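Long-range contact in 2-oxoadipate dioxygenase/decarboxylase, chloroplastic/amyloplastic (Oryza sativa, PDB 6W1K), which catalyses the iron(II)-dependent, dioxygen-consuming decarboxylation and hydroxylation of 2-oxoadipate to D-2-hydroxyglutarate, a step of plant lysine catabolism: residues K95-N107 with L119-L132. Residues are numbered along the deposited sequence; the frame is centred on the assembly and turned at random.
Sequences KKLRALWFSPPTN and LPRIFISELLVDEL. With OOG (2-oxoadipic acid), chain F.
Antiparallel strands 97-103 and 121-127 pair in the mixed sheet that backs the 2-oxoadipate pocket. Arg98 with Glu126, Leu100 with Ile124 and Phe102 with Ile122 are the hydrogen-bonded pairs, each closed by two N-H to O=C bonds. The pairing continues with a nearly straight bond from Leu128 N to Lys96 O.

On the substrate face, Ala99 CB packs 3.5 Å from Phe123 CZ. With CG anti to the backbone N (chi1 -174°), Phe123 turns one ring face to 2-oxoadipate, Phe123 CE1 lying 3.8 Å from the ligand's C4, which sits offset toward the rim. Farther along this face, the aliphatic part of Arg121 runs alongside the Trp101 indole, Arg121 CD lying 3.8 Å from Trp101 CZ3, while the Arg121 guanidinium reaches salt-bridge partners Asp292 and Glu287. This curved sheet around a nickel ion, in the place of the iron(II) cofactor, held by His59, His195 and Glu267 is consistent with the vicinal-oxygen-chelate relationship of the family.

The other face meets helix 72-81. There Ile124 CD1 touches Phe102 CE1 at 3.8 Å, and Arg98 forms a salt bridge with Glu126. NE and NH2 of Arg98 both converge on Glu126 OE2, at 2.9 Å and 2.6 Å, approaching from the same side above the carboxylate plane; the two flat groups are turned 72° apart. A bend at chi3 (82°) turns the guanidinium across toward this oxygen, while Glu126 OE1 is engaged by Ile72 N. A leucine in place of Arg98 would probably leave OE2 without its double grip and the buried carboxylate without its balancing charge.

Past the strands, Asn107 ties the connecting loop together: Asn107 OD1 accepts from Leu119 N at 2.9 Å, and ND2 donates to Pro105 O and to a water bound to Leu119 O.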
ATOM      1  N   LYS A  95       3.247   2.509 -17.095  1.00 45.75           N
ATOM      2  CA  LYS A  95       3.196   1.225 -16.420  1.00 42.89           C
ATOM      3  C   LYS A  95       1.898   0.468 -16.667  1.00 40.01           C
ATOM      4  O   LYS A  95       1.776  -0.676 -16.212  1.00 39.08           O
ATOM      5  CB  LYS A  95       3.376   1.419 -14.917  1.00 44.16           C
ATOM      6  CG  LYS A  95       4.760   1.905 -14.489  1.00 44.37           C
ATOM      7  CD  LYS A  95       4.757   2.237 -12.967  1.00 45.15           C
ATOM      8  CE  LYS A  95       6.179   2.354 -12.427  1.00 43.61           C
ATOM      9  NZ  LYS A  95       6.777   3.650 -12.857  1.00 43.43           N
ATOM     10  N   LYS A  96       0.937   1.071 -17.368  1.00 37.60           N
ATOM     11  CA  LYS A  96      -0.326   0.419 -17.717  1.00 36.59           C
ATOM     12  C   LYS A  96      -1.109   0.024 -16.467  1.00 33.36           C
ATOM     13  O   LYS A  96      -1.615  -1.094 -16.357  1.00 32.20           O
ATOM     14  CB  LYS A  96      -0.076  -0.796 -18.620  1.00 40.45           C
ATOM     15  CG  LYS A  96       0.884  -0.462 -19.798  1.00 45.07           C
ATOM     16  CD  LYS A  96       0.737  -1.338 -21.020  1.00 50.03           C
ATOM     17  CE  LYS A  96       1.775  -0.957 -22.131  1.00 59.18           C
ATOM     18  NZ  LYS A  96       1.476  -1.668 -23.398  1.00 66.45           N
ATOM     19  N   LEU A  97      -1.229   0.973 -15.534  1.00 32.18           N
ATOM     20  CA  LEU A  97      -1.927   0.773 -14.276  1.00 31.70           C
ATOM     21  C   LEU A  97      -3.009   1.829 -14.076  1.00 31.72           C
ATOM     22  O   LEU A  97      -2.923   2.937 -14.595  1.00 31.11           O
ATOM     23  CB  LEU A  97      -0.957   0.854 -13.087  1.00 32.71           C
ATOM     24  CG  LEU A  97       0.363   0.081 -13.155  1.00 33.54           C
ATOM     25  CD1 LEU A  97       1.286   0.468 -11.985  1.00 35.09           C
ATOM     26  CD2 LEU A  97       0.064  -1.413 -13.165  1.00 32.91           C
ATOM     27  N   ARG A  98      -4.016   1.469 -13.293  1.00 31.80           N
ATOM     28  CA  ARG A  98      -5.050   2.382 -12.806  1.00 34.74           C
ATOM     29  C   ARG A  98      -5.134   2.108 -11.316  1.00 28.66           C
ATOM     30  O   ARG A  98      -4.864   0.989 -10.876  1.00 28.48           O
ATOM     31  CB  ARG A  98      -6.389   2.113 -13.512  1.00 44.14           C
ATOM     32  CG  ARG A  98      -7.585   2.783 -12.911  1.00 54.08           C
ATOM     33  CD  ARG A  98      -8.843   2.511 -13.760  1.00 60.34           C
ATOM     34  NE  ARG A  98      -9.450   1.218 -13.455  1.00 66.04           N
ATOM     35  CZ  ARG A  98     -10.455   1.035 -12.593  1.00 70.95           C
ATOM     36  NH1 ARG A  98     -10.997   2.064 -11.945  1.00 68.64           N
ATOM     37  NH2 ARG A  98     -10.929  -0.189 -12.383  1.00 69.30           N
ATOM     38  N   ALA A  99      -5.448   3.139 -10.525  1.00 26.81           N
ATOM     39  CA  ALA A  99      -5.570   2.979  -9.088  1.00 25.34           C
ATOM     40  C   ALA A  99      -6.739   3.816  -8.584  1.00 25.77           C
ATOM     41  O   ALA A  99      -7.102   4.811  -9.190  1.00 24.65           O
ATOM     42  CB  ALA A  99      -4.289   3.396  -8.351  1.00 25.23           C
ATOM     43  N   LEU A 100      -7.319   3.380  -7.470  1.00 26.70           N
ATOM     44  CA  LEU A 100      -8.342   4.119  -6.744  1.00 30.09           C
ATOM     45  C   LEU A 100      -7.965   4.086  -5.283  1.00 26.25           C
ATOM     46  O   LEU A 100      -7.468   3.070  -4.795  1.00 27.27           O
ATOM     47  CB  LEU A 100      -9.692   3.476  -6.930  1.00 38.56           C
ATOM     48  CG  LEU A 100     -11.004   4.193  -6.664  1.00 50.18           C
ATOM     49  CD1 LEU A 100     -11.127   5.443  -7.475  1.00 49.16           C
ATOM     50  CD2 LEU A 100     -12.131   3.197  -7.023  1.00 49.74           C
ATOM     51  N   TRP A 101      -8.207   5.165  -4.571  1.00 24.47           N
ATOM     52  CA  TRP A 101      -8.012   5.118  -3.134  1.00 23.72           C
ATOM     53  C   TRP A 101      -9.348   5.327  -2.430  1.00 23.72           C
ATOM     54  O   TRP A 101     -10.328   5.788  -3.024  1.00 23.90           O
ATOM     55  CB  TRP A 101      -6.960   6.123  -2.691  1.00 24.26           C
ATOM     56  CG  TRP A 101      -7.321   7.561  -2.650  1.00 26.05           C
ATOM     57  CD1 TRP A 101      -7.291   8.470  -3.681  1.00 27.30           C
ATOM     58  CD2 TRP A 101      -7.705   8.297  -1.481  1.00 27.30           C
ATOM     59  NE1 TRP A 101      -7.614   9.730  -3.217  1.00 28.32           N
ATOM     60  CE2 TRP A 101      -7.897   9.642  -1.874  1.00 29.21           C
ATOM     61  CE3 TRP A 101      -7.903   7.943  -0.141  1.00 26.90           C
ATOM     62  CZ2 TRP A 101      -8.278  10.644  -0.972  1.00 29.17           C
ATOM     63  CZ3 TRP A 101      -8.266   8.958   0.770  1.00 27.85           C
ATOM     64  CH2 TRP A 101      -8.446  10.285   0.347  1.00 27.52           C
ATOM     65  N   PHE A 102      -9.371   4.905  -1.170  1.00 24.24           N
ATOM     66  CA  PHE A 102     -10.581   4.792  -0.355  1.00 23.03           C
ATOM     67  C   PHE A 102     -10.282   5.409   1.009  1.00 22.91           C
ATOM     68  O   PHE A 102      -9.252   5.120   1.616  1.00 23.42           O
ATOM     69  CB  PHE A 102     -11.019   3.332  -0.190  1.00 23.06           C
ATOM     70  CG  PHE A 102     -11.291   2.622  -1.496  1.00 23.50           C
ATOM     71  CD1 PHE A 102     -10.251   2.208  -2.295  1.00 23.40           C
ATOM     72  CD2 PHE A 102     -12.580   2.410  -1.920  1.00 24.79           C
ATOM     73  CE1 PHE A 102     -10.527   1.601  -3.508  1.00 24.21           C
ATOM     74  CE2 PHE A 102     -12.873   1.803  -3.120  1.00 26.31           C
ATOM     75  CZ  PHE A 102     -11.856   1.390  -3.923  1.00 25.59           C
ATOM     76  N   SER A 103     -11.190   6.288   1.479  1.00 22.63           N
ATOM     77  CA  SER A 103     -11.040   6.905   2.783  1.00 24.57           C
ATOM     78  C   SER A 103     -11.909   6.157   3.787  1.00 22.87           C
ATOM     79  O   SER A 103     -13.022   5.731   3.457  1.00 22.46           O
ATOM     80  CB  SER A 103     -11.462   8.377   2.766  1.00 26.65           C
ATOM     81  OG  SER A 103     -12.737   8.477   2.203  1.00 30.11           O
ATOM     82  N   PRO A 104     -11.458   6.050   5.026  1.00 22.75           N
ATOM     83  CA  PRO A 104     -12.133   5.161   5.988  1.00 23.75           C
ATOM     84  C   PRO A 104     -13.408   5.764   6.543  1.00 23.96           C
ATOM     85  O   PRO A 104     -13.630   6.973   6.482  1.00 22.28           O
ATOM     86  CB  PRO A 104     -11.079   4.958   7.094  1.00 23.82           C
ATOM     87  CG  PRO A 104     -10.178   6.127   6.995  1.00 23.64           C
ATOM     88  CD  PRO A 104     -10.206   6.629   5.549  1.00 23.47           C
ATOM     89  N   PRO A 105     -14.272   4.937   7.130  1.00 24.19           N
ATOM     90  CA  PRO A 105     -15.385   5.480   7.912  1.00 23.79           C
ATOM     91  C   PRO A 105     -14.848   6.309   9.083  1.00 23.58           C
ATOM     92  O   PRO A 105     -13.705   6.142   9.508  1.00 23.12           O
ATOM     93  CB  PRO A 105     -16.117   4.234   8.398  1.00 23.48           C
ATOM     94  CG  PRO A 105     -15.026   3.180   8.524  1.00 23.79           C
ATOM     95  CD  PRO A 105     -14.058   3.497   7.377  1.00 24.23           C
ATOM     96  N   THR A 106     -15.697   7.190   9.616  1.00 24.06           N
ATOM     97  CA  THR A 106     -15.339   7.936  10.825  1.00 24.81           C
ATOM     98  C   THR A 106     -15.081   6.929  11.942  1.00 23.62           C
ATOM     99  O   THR A 106     -15.847   5.973  12.107  1.00 22.91           O
ATOM    100  CB  THR A 106     -16.433   8.914  11.215  1.00 27.55           C
ATOM    101  OG1 THR A 106     -16.605   9.859  10.152  1.00 27.28           O
ATOM    102  CG2 THR A 106     -16.090   9.657  12.542  1.00 28.84           C
ATOM    103  N   ASN A 107     -13.943   7.087  12.629  1.00 23.30           N
ATOM    104  CA  ASN A 107     -13.488   6.221  13.727  1.00 27.11           C
ATOM    105  C   ASN A 107     -12.738   7.127  14.710  1.00 31.54           C
ATOM    106  O   ASN A 107     -11.530   7.100  14.885  1.00 32.98           O
ATOM    107  CB  ASN A 107     -12.652   5.038  13.227  1.00 28.15           C
ATOM    108  CG  ASN A 107     -11.363   5.450  12.558  1.00 28.85           C
ATOM    109  OD1 ASN A 107     -10.280   5.200  13.064  1.00 28.24           O
ATOM    110  ND2 ASN A 107     -11.473   6.026  11.392  1.00 26.87           N
ATOM    111  N   LEU A 119      -7.971   4.418  11.466  1.00 25.77           N
ATOM    112  CA  LEU A 119      -8.057   3.448  10.385  1.00 26.30           C
ATOM    113  C   LEU A 119      -7.312   3.954   9.155  1.00 28.89           C
ATOM    114  O   LEU A 119      -7.362   5.156   8.842  1.00 24.58           O
ATOM    115  CB  LEU A 119      -9.508   3.182  10.019  1.00 26.10           C
ATOM    116  CG  LEU A 119     -10.330   2.295  10.941  1.00 26.57           C
ATOM    117  CD1 LEU A 119     -11.767   2.367  10.423  1.00 27.67           C
ATOM    118  CD2 LEU A 119      -9.812   0.857  11.051  1.00 26.42           C
ATOM    119  N   PRO A 120      -6.617   3.077   8.437  1.00 26.38           N
ATOM    120  CA  PRO A 120      -5.822   3.533   7.293  1.00 25.51           C
ATOM    121  C   PRO A 120      -6.679   3.744   6.054  1.00 25.80           C
ATOM    122  O   PRO A 120      -7.733   3.123   5.880  1.00 25.02           O
ATOM    123  CB  PRO A 120      -4.823   2.390   7.092  1.00 25.11           C
ATOM    124  CG  PRO A 120      -5.597   1.128   7.515  1.00 25.09           C
ATOM    125  CD  PRO A 120      -6.422   1.630   8.720  1.00 25.55           C
ATOM    126  N   ARG A 121      -6.239   4.699   5.235  1.00 26.39           N
ATOM    127  CA  ARG A 121      -6.701   4.785   3.861  1.00 25.25           C
ATOM    128  C   ARG A 121      -6.292   3.508   3.140  1.00 23.28           C
ATOM    129  O   ARG A 121      -5.412   2.767   3.586  1.00 22.03           O
ATOM    130  CB  ARG A 121      -6.129   6.024   3.157  1.00 26.24           C
ATOM    131  CG  ARG A 121      -6.411   7.373   3.858  1.00 27.50           C
ATOM    132  CD  ARG A 121      -5.446   8.394   3.287  1.00 28.60           C
ATOM    133  NE  ARG A 121      -5.467   9.699   3.923  1.00 30.38           N
ATOM    134  CZ  ARG A 121      -4.837  10.007   5.049  1.00 31.82           C
ATOM    135  NH1 ARG A 121      -4.118   9.082   5.693  1.00 32.35           N
ATOM    136  NH2 ARG A 121      -4.921  11.230   5.523  1.00 32.80           N
ATOM    137  N   ILE A 122      -6.956   3.228   2.021  1.00 23.08           N
ATOM    138  CA  ILE A 122      -6.619   2.070   1.203  1.00 23.32           C
ATOM    139  C   ILE A 122      -6.333   2.533  -0.221  1.00 21.81           C
ATOM    140  O   ILE A 122      -7.103   3.299  -0.793  1.00 21.70           O
ATOM    141  CB  ILE A 122      -7.738   0.998   1.203  1.00 24.91           C
ATOM    142  CG1 ILE A 122      -8.193   0.647   2.617  1.00 25.54           C
ATOM    143  CG2 ILE A 122      -7.233  -0.239   0.469  1.00 26.79           C
ATOM    144  CD1 ILE A 122      -7.251  -0.180   3.388  1.00 26.27           C
ATOM    145  N   PHE A 123      -5.216   2.071  -0.783  1.00 22.60           N
ATOM    146  CA  PHE A 123      -4.788   2.384  -2.146  1.00 23.80           C
ATOM    147  C   PHE A 123      -4.763   1.050  -2.894  1.00 23.73           C
ATOM    148  O   PHE A 123      -4.061   0.131  -2.469  1.00 24.65           O
ATOM    149  CB  PHE A 123      -3.401   3.055  -2.131  1.00 24.86           C
ATOM    150  CG  PHE A 123      -2.926   3.548  -3.468  1.00 27.50           C
ATOM    151  CD1 PHE A 123      -2.418   2.659  -4.424  1.00 28.25           C
ATOM    152  CD2 PHE A 123      -2.961   4.905  -3.765  1.00 28.97           C
ATOM    153  CE1 PHE A 123      -1.963   3.132  -5.668  1.00 29.82           C
ATOM    154  CE2 PHE A 123      -2.518   5.385  -4.999  1.00 30.44           C
ATOM    155  CZ  PHE A 123      -2.027   4.500  -5.953  1.00 30.93           C
ATOM    156  N   ILE A 124      -5.571   0.914  -3.958  1.00 23.96           N
ATOM    157  CA  ILE A 124      -5.683  -0.351  -4.685  1.00 22.98           C
ATOM    158  C   ILE A 124      -5.425  -0.059  -6.157  1.00 22.21           C
ATOM    159  O   ILE A 124      -6.103   0.786  -6.754  1.00 21.08           O
ATOM    160  CB  ILE A 124      -7.050  -1.022  -4.531  1.00 24.28           C
ATOM    161  CG1 ILE A 124      -7.415  -1.163  -3.046  1.00 25.20           C
ATOM    162  CG2 ILE A 124      -7.002  -2.382  -5.176  1.00 24.31           C
ATOM    163  CD1 ILE A 124      -8.827  -1.668  -2.779  1.00 24.66           C
ATOM    164  N   SER A 125      -4.448  -0.722  -6.720  1.00 22.60           N
ATOM    165  CA  SER A 125      -4.125  -0.540  -8.128  1.00 22.78           C
ATOM    166  C   SER A 125      -4.454  -1.830  -8.876  1.00 21.99           C
ATOM    167  O   SER A 125      -4.642  -2.901  -8.277  1.00 21.78           O
ATOM    168  CB  SER A 125      -2.668  -0.126  -8.284  1.00 24.46           C
ATOM    169  OG  SER A 125      -1.805  -1.101  -7.767  1.00 26.94           O
ATOM    170  N   GLU A 126      -4.599  -1.704 -10.194  1.00 22.29           N
ATOM    171  CA  GLU A 126      -4.745  -2.871 -11.050  1.00 23.82           C
ATOM    172  C   GLU A 126      -3.938  -2.695 -12.329  1.00 24.12           C
ATOM    173  O   GLU A 126      -3.828  -1.594 -12.861  1.00 26.16           O
ATOM    174  CB  GLU A 126      -6.216  -3.136 -11.418  1.00 26.03           C
ATOM    175  CG  GLU A 126      -6.868  -2.086 -12.297  1.00 28.50           C
ATOM    176  CD  GLU A 126      -8.384  -2.285 -12.477  1.00 33.16           C
ATOM    177  OE1 GLU A 126      -9.009  -3.119 -11.776  1.00 33.85           O
ATOM    178  OE2 GLU A 126      -8.955  -1.587 -13.328  1.00 37.62           O
ATOM    179  N   LEU A 127      -3.403  -3.800 -12.825  1.00 23.55           N
ATOM    180  CA  LEU A 127      -2.757  -3.811 -14.136  1.00 24.74           C
ATOM    181  C   LEU A 127      -3.799  -3.888 -15.250  1.00 27.36           C
ATOM    182  O   LEU A 127      -4.717  -4.720 -15.209  1.00 29.04           O
ATOM    183  CB  LEU A 127      -1.812  -5.001 -14.196  1.00 24.75           C
ATOM    184  CG  LEU A 127      -1.014  -5.202 -15.493  1.00 26.84           C
ATOM    185  CD1 LEU A 127       0.064  -4.196 -15.715  1.00 26.41           C
ATOM    186  CD2 LEU A 127      -0.431  -6.621 -15.367  1.00 28.38           C
ATOM    187  N   LEU A 128      -3.646  -3.034 -16.255  1.00 28.59           N
ATOM    188  CA  LEU A 128      -4.541  -3.019 -17.413  1.00 32.18           C
ATOM    189  C   LEU A 128      -4.054  -4.091 -18.381  1.00 31.76           C
ATOM    190  O   LEU A 128      -3.311  -3.829 -19.336  1.00 31.85           O
ATOM    191  CB  LEU A 128      -4.593  -1.636 -18.034  1.00 35.54           C
ATOM    192  CG  LEU A 128      -4.998  -0.507 -17.086  1.00 40.79           C
ATOM    193  CD1 LEU A 128      -4.760   0.840 -17.772  1.00 44.34           C
ATOM    194  CD2 LEU A 128      -6.443  -0.663 -16.643  1.00 42.70           C
ATOM    195  N   VAL A 129      -4.508  -5.319 -18.115  1.00 32.36           N
ATOM    196  CA  VAL A 129      -3.949  -6.509 -18.751  1.00 32.10           C
ATOM    197  C   VAL A 129      -4.137  -6.458 -20.255  1.00 34.72           C
ATOM    198  O   VAL A 129      -3.264  -6.885 -21.020  1.00 35.11           O
ATOM    199  CB  VAL A 129      -4.593  -7.773 -18.153  1.00 31.15           C
ATOM    200  CG1 VAL A 129      -4.154  -9.043 -18.908  1.00 31.49           C
ATOM    201  CG2 VAL A 129      -4.207  -7.906 -16.726  1.00 29.78           C
ATOM    202  N   ASP A 130      -5.272  -5.933 -20.699  1.00 38.02           N
ATOM    203  CA  ASP A 130      -5.556  -5.925 -22.126  1.00 43.82           C
ATOM    204  C   ASP A 130      -4.628  -4.995 -22.878  1.00 42.73           C
ATOM    205  O   ASP A 130      -4.704  -4.951 -24.102  1.00 42.82           O
ATOM    206  CB  ASP A 130      -7.014  -5.537 -22.386  1.00 54.45           C
ATOM    207  CG  ASP A 130      -7.353  -4.155 -21.877  1.00 66.27           C
ATOM    208  OD1 ASP A 130      -6.464  -3.483 -21.309  1.00 68.78           O
ATOM    209  OD2 ASP A 130      -8.519  -3.745 -22.039  1.00 73.72           O
ATOM    210  N   GLU A 131      -3.761  -4.252 -22.187  1.00 42.80           N
ATOM    211  CA  GLU A 131      -2.791  -3.387 -22.846  1.00 44.64           C
ATOM    212  C   GLU A 131      -1.425  -4.046 -23.012  1.00 41.95           C
ATOM    213  O   GLU A 131      -0.560  -3.480 -23.679  1.00 41.22           O
ATOM    214  CB  GLU A 131      -2.653  -2.074 -22.066  1.00 49.78           C
ATOM    215  CG  GLU A 131      -3.957  -1.316 -21.978  1.00 56.67           C
ATOM    216  CD  GLU A 131      -3.795   0.111 -21.458  1.00 65.29           C
ATOM    217  OE1 GLU A 131      -2.645   0.559 -21.287  1.00 66.35           O
ATOM    218  OE2 GLU A 131      -4.819   0.790 -21.220  1.00 65.29           O
ATOM    219  N   LEU A 132      -1.224  -5.237 -22.463  1.00 39.79           N
ATOM    220  CA  LEU A 132       0.060  -5.906 -22.579  1.00 39.37           C
ATOM    221  C   LEU A 132       0.131  -6.693 -23.879  1.00 39.58           C
ATOM    222  O   LEU A 132      -0.852  -6.810 -24.614  1.00 38.91           O
ATOM    223  CB  LEU A 132       0.288  -6.849 -21.408  1.00 39.84           C
ATOM    224  CG  LEU A 132       0.133  -6.269 -20.011  1.00 42.29           C
ATOM    225  CD1 LEU A 132      -0.029  -7.412 -19.008  1.00 42.06           C
ATOM    226  CD2 LEU A 132       1.337  -5.403 -19.694  1.00 42.89           C
TER
HETATM  227  C2  OOG F 402       1.466   1.416  -4.643  1.00 78.91           C
HETATM  228  C3  OOG F 402       2.416   2.590  -4.886  1.00 79.22           C
HETATM  229  C4  OOG F 402       1.656   3.917  -4.773  1.00 79.11           C
HETATM  230  C6  OOG F 402       1.552   5.793  -2.907  1.00 77.31           C
HETATM  231  O4  OOG F 402       1.374   6.700  -3.758  1.00 77.02           O
HETATM  232  O3  OOG F 402       1.809   6.097  -1.722  1.00 76.29           O
HETATM  233  C5  OOG F 402       1.458   4.327  -3.313  1.00 78.50           C
HETATM  234  C1  OOG F 402       2.124   0.067  -4.970  1.00 77.90           C
HETATM  235  O1  OOG F 402       1.457  -0.892  -5.143  1.00 76.90           O
HETATM  236  O2  OOG F 402       3.510  -0.063  -5.067  1.00 77.46           O
HETATM  237  O5  OOG F 402       1.228   3.517  -2.488  1.00 78.85           O
HETATM  238  O   HOH W   1      -8.916   7.061  10.170  1.00 25.78           O